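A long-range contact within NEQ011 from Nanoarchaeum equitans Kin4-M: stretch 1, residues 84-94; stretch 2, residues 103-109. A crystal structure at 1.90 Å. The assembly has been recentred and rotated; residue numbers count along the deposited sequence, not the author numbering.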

# COMPACT_ATOMS: atom_id res chain seq x y z
N LYS A 84 -0.34 17.37 9.95
CA LYS A 84 0.37 18.47 10.59
C LYS A 84 1.68 18.68 9.85
O LYS A 84 2.50 17.76 9.77
CB LYS A 84 0.64 18.13 12.06
CG LYS A 84 -0.60 17.86 12.88
CD LYS A 84 -0.27 17.59 14.34
CE LYS A 84 -1.53 17.45 15.18
NZ LYS A 84 -1.22 17.25 16.62
N LEU A 85 1.88 19.87 9.29
CA LEU A 85 3.07 20.16 8.50
C LEU A 85 3.79 21.36 9.10
O LEU A 85 3.18 22.41 9.32
CB LEU A 85 2.70 20.43 7.04
CG LEU A 85 1.89 19.34 6.35
CD1 LEU A 85 1.49 19.78 4.95
CD2 LEU A 85 2.68 18.04 6.31
N GLU A 86 5.09 21.20 9.34
CA GLU A 86 5.90 22.24 9.95
C GLU A 86 6.67 22.99 8.87
O GLU A 86 7.34 22.38 8.04
CB GLU A 86 6.87 21.66 10.98
CG GLU A 86 7.66 22.72 11.75
CD GLU A 86 8.67 22.12 12.70
OE1 GLU A 86 9.63 21.47 12.23
OE2 GLU A 86 8.50 22.28 13.93
N GLY A 87 6.56 24.31 8.90
CA GLY A 87 7.31 25.15 7.99
C GLY A 87 6.63 25.30 6.65
O GLY A 87 5.54 24.80 6.39
N LYS A 88 7.32 26.02 5.77
CA LYS A 88 6.84 26.23 4.41
C LYS A 88 7.50 25.24 3.46
O LYS A 88 8.56 24.68 3.73
CB LYS A 88 7.11 27.67 3.96
CG LYS A 88 6.29 28.69 4.74
CD LYS A 88 6.43 30.10 4.17
CE LYS A 88 5.52 31.07 4.91
NZ LYS A 88 5.70 32.47 4.46
N GLY A 89 6.84 25.05 2.32
CA GLY A 89 7.30 24.08 1.34
C GLY A 89 6.23 23.87 0.29
O GLY A 89 5.34 24.70 0.12
N LYS A 90 6.32 22.73 -0.40
CA LYS A 90 5.34 22.40 -1.42
C LYS A 90 4.85 20.97 -1.23
O LYS A 90 5.63 20.07 -0.87
CB LYS A 90 5.92 22.57 -2.83
CG LYS A 90 7.15 21.73 -3.13
CD LYS A 90 7.70 22.06 -4.50
CE LYS A 90 8.92 21.22 -4.83
NZ LYS A 90 9.45 21.54 -6.19
N LEU A 91 3.56 20.76 -1.47
CA LEU A 91 2.99 19.43 -1.51
C LEU A 91 3.18 18.83 -2.90
O LEU A 91 3.11 19.53 -3.91
CB LEU A 91 1.50 19.47 -1.15
CG LEU A 91 1.19 19.81 0.30
CD1 LEU A 91 -0.31 19.90 0.52
CD2 LEU A 91 1.79 18.76 1.22
N ILE A 92 3.41 17.52 -2.94
CA ILE A 92 3.65 16.82 -4.19
C ILE A 92 2.71 15.62 -4.25
O ILE A 92 2.73 14.77 -3.36
CB ILE A 92 5.11 16.37 -4.33
CG1 ILE A 92 6.06 17.57 -4.22
CG2 ILE A 92 5.33 15.64 -5.65
CD1 ILE A 92 7.52 17.20 -4.14
N ALA A 93 1.88 15.58 -5.28
CA ALA A 93 0.97 14.46 -5.50
C ALA A 93 1.42 13.69 -6.73
O ALA A 93 1.71 14.29 -7.77
CB ALA A 93 -0.47 14.95 -5.69
N ILE A 94 1.49 12.37 -6.60
CA ILE A 94 1.86 11.48 -7.69
C ILE A 94 0.74 10.47 -7.84
O ILE A 94 0.39 9.77 -6.88
CB ILE A 94 3.20 10.78 -7.42
CG1 ILE A 94 4.33 11.80 -7.31
CG2 ILE A 94 3.50 9.75 -8.51
CD1 ILE A 94 5.70 11.18 -7.13
N TRP A 103 1.85 10.66 -13.07
CA TRP A 103 1.62 12.09 -13.23
C TRP A 103 1.87 12.79 -11.91
O TRP A 103 1.50 12.27 -10.85
CB TRP A 103 0.20 12.37 -13.73
CG TRP A 103 -0.12 11.71 -15.04
CD1 TRP A 103 -0.47 10.41 -15.24
CD2 TRP A 103 -0.12 12.34 -16.33
NE1 TRP A 103 -0.69 10.18 -16.58
CE2 TRP A 103 -0.48 11.35 -17.27
CE3 TRP A 103 0.15 13.63 -16.78
CZ2 TRP A 103 -0.58 11.62 -18.63
CZ3 TRP A 103 0.05 13.89 -18.13
CH2 TRP A 103 -0.31 12.89 -19.04
N LYS A 104 2.48 13.97 -11.97
CA LYS A 104 2.89 14.71 -10.78
C LYS A 104 2.27 16.11 -10.78
O LYS A 104 2.13 16.73 -11.84
CB LYS A 104 4.42 14.84 -10.71
CG LYS A 104 4.92 15.50 -9.43
CD LYS A 104 6.44 15.60 -9.40
CE LYS A 104 6.92 16.79 -10.20
NZ LYS A 104 8.35 17.13 -9.91
N THR A 105 1.92 16.58 -9.59
CA THR A 105 1.47 17.95 -9.38
C THR A 105 2.10 18.47 -8.09
O THR A 105 2.17 17.76 -7.09
CB THR A 105 -0.06 18.04 -9.28
OG1 THR A 105 -0.64 17.67 -10.54
CG2 THR A 105 -0.51 19.45 -8.91
N GLU A 106 2.55 19.73 -8.13
CA GLU A 106 3.13 20.39 -6.97
C GLU A 106 2.27 21.60 -6.61
O GLU A 106 1.75 22.28 -7.49
CB GLU A 106 4.57 20.82 -7.23
CG GLU A 106 5.53 19.67 -7.49
CD GLU A 106 6.93 20.14 -7.87
OE1 GLU A 106 7.17 21.36 -7.88
OE2 GLU A 106 7.78 19.27 -8.15
N LYS A 107 2.13 21.85 -5.31
CA LYS A 107 1.41 23.02 -4.84
C LYS A 107 2.12 23.59 -3.62
O LYS A 107 2.39 22.87 -2.66
CB LYS A 107 -0.04 22.66 -4.48
CG LYS A 107 -0.95 23.86 -4.26
CD LYS A 107 -2.37 23.41 -3.98
CE LYS A 107 -3.34 24.57 -4.02
NZ LYS A 107 -3.30 25.26 -5.34
N GLU A 108 2.41 24.89 -3.66
CA GLU A 108 3.06 25.55 -2.54
C GLU A 108 2.14 25.59 -1.33
O GLU A 108 0.94 25.89 -1.45
CB GLU A 108 3.49 26.96 -2.93
CG GLU A 108 4.75 27.43 -2.22
CD GLU A 108 5.97 26.64 -2.62
OE1 GLU A 108 6.84 26.40 -1.75
OE2 GLU A 108 6.06 26.24 -3.80
N LEU A 109 2.70 25.29 -0.16
CA LEU A 109 1.92 25.25 1.07
C LEU A 109 1.61 26.66 1.59
O LEU A 109 2.49 27.52 1.65
CB LEU A 109 2.66 24.45 2.14
CG LEU A 109 1.83 24.04 3.36
CD1 LEU A 109 0.71 23.09 2.95
CD2 LEU A 109 2.72 23.40 4.41
OXT LEU A 109 0.48 26.96 1.96
O HOH W 1 5.02 27.17 1.58

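Antiparallel strands are joined first by their backbones and only then distinguished by their side chains, and the pairing of residues 89-94 with 103-108 in NEQ011 illustrates the principle. Leu91 and Lys107 form one hydrogen-bonded pair, with Leu91 N donating to Lys107 O at 2.7 Å and Lys107 N returning to Leu91 O at 2.9 Å. Two residues along, the pattern repeats: Ala93 N reaches Thr105 O at 2.8 Å, and Thr105 N reaches Ala93 O at 2.9 Å. A fifth backbone bond, nearly linear, runs from Leu109 N to Gly89 O at 2.7 Å and carries the ladder to the last residue of the chain. Between these rungs lie the non-hydrogen-bonded pairs, where CA atoms point at carbonyls across the gap, as in the CA-H...O contact of 3.2 Å between Glu106 CA and Leu91 O.

The charged side chains add a second layer. Lys90, extended beyond a p chi1, brings its NZ to within 2.8 Å of Glu106 OE1, a salt bridge between strands. The other carboxylate oxygen is also engaged: Glu106 OE2 lies 2.8 Å from Lys104 NZ, a salt bridge within the second strand. One glutamate thus serves two lysines, and long, flexible lysine chains suit a face where charges must meet across and along strands. Ile92 shares that face, and its CG1 packs 3.9 Å from Glu106 CG while its CG2 lies 3.8 Å from Lys104 CG. The aliphatic portions of polar residues here cover a buried, branched hydrocarbon.

At the chain end, a water accepts from Gly89 N at 2.9 Å and donates to Leu109 O at 2.6 Å, linking the backbone of one stretch to the terminal carboxylate of the other. Not every short approach is an attraction: Gly89 O and Glu108 OE1 are 2.9 Å apart, but both are acceptors.

Apolar packing completes the contact. Leu109 points toward the first stretch and has the largest covered area of any residue here, 114 Å². Leu109 CD2 meets Leu85 CD1 at 3.9 Å, and Leu109 CD1 lies 4.1 Å from Leu91 CD1, so the terminal leucine bridges the loop and the strand. Leu109 CD2 also rests 3.7 Å from Gly87 O; the positive phi of Gly87 is a conformation that favours glycine. Further along, the small side chain of buried Ala93 shares a face with Leu91, Thr105 and Lys107. In all, 718 Å² is buried between the stretches, summed over both sides.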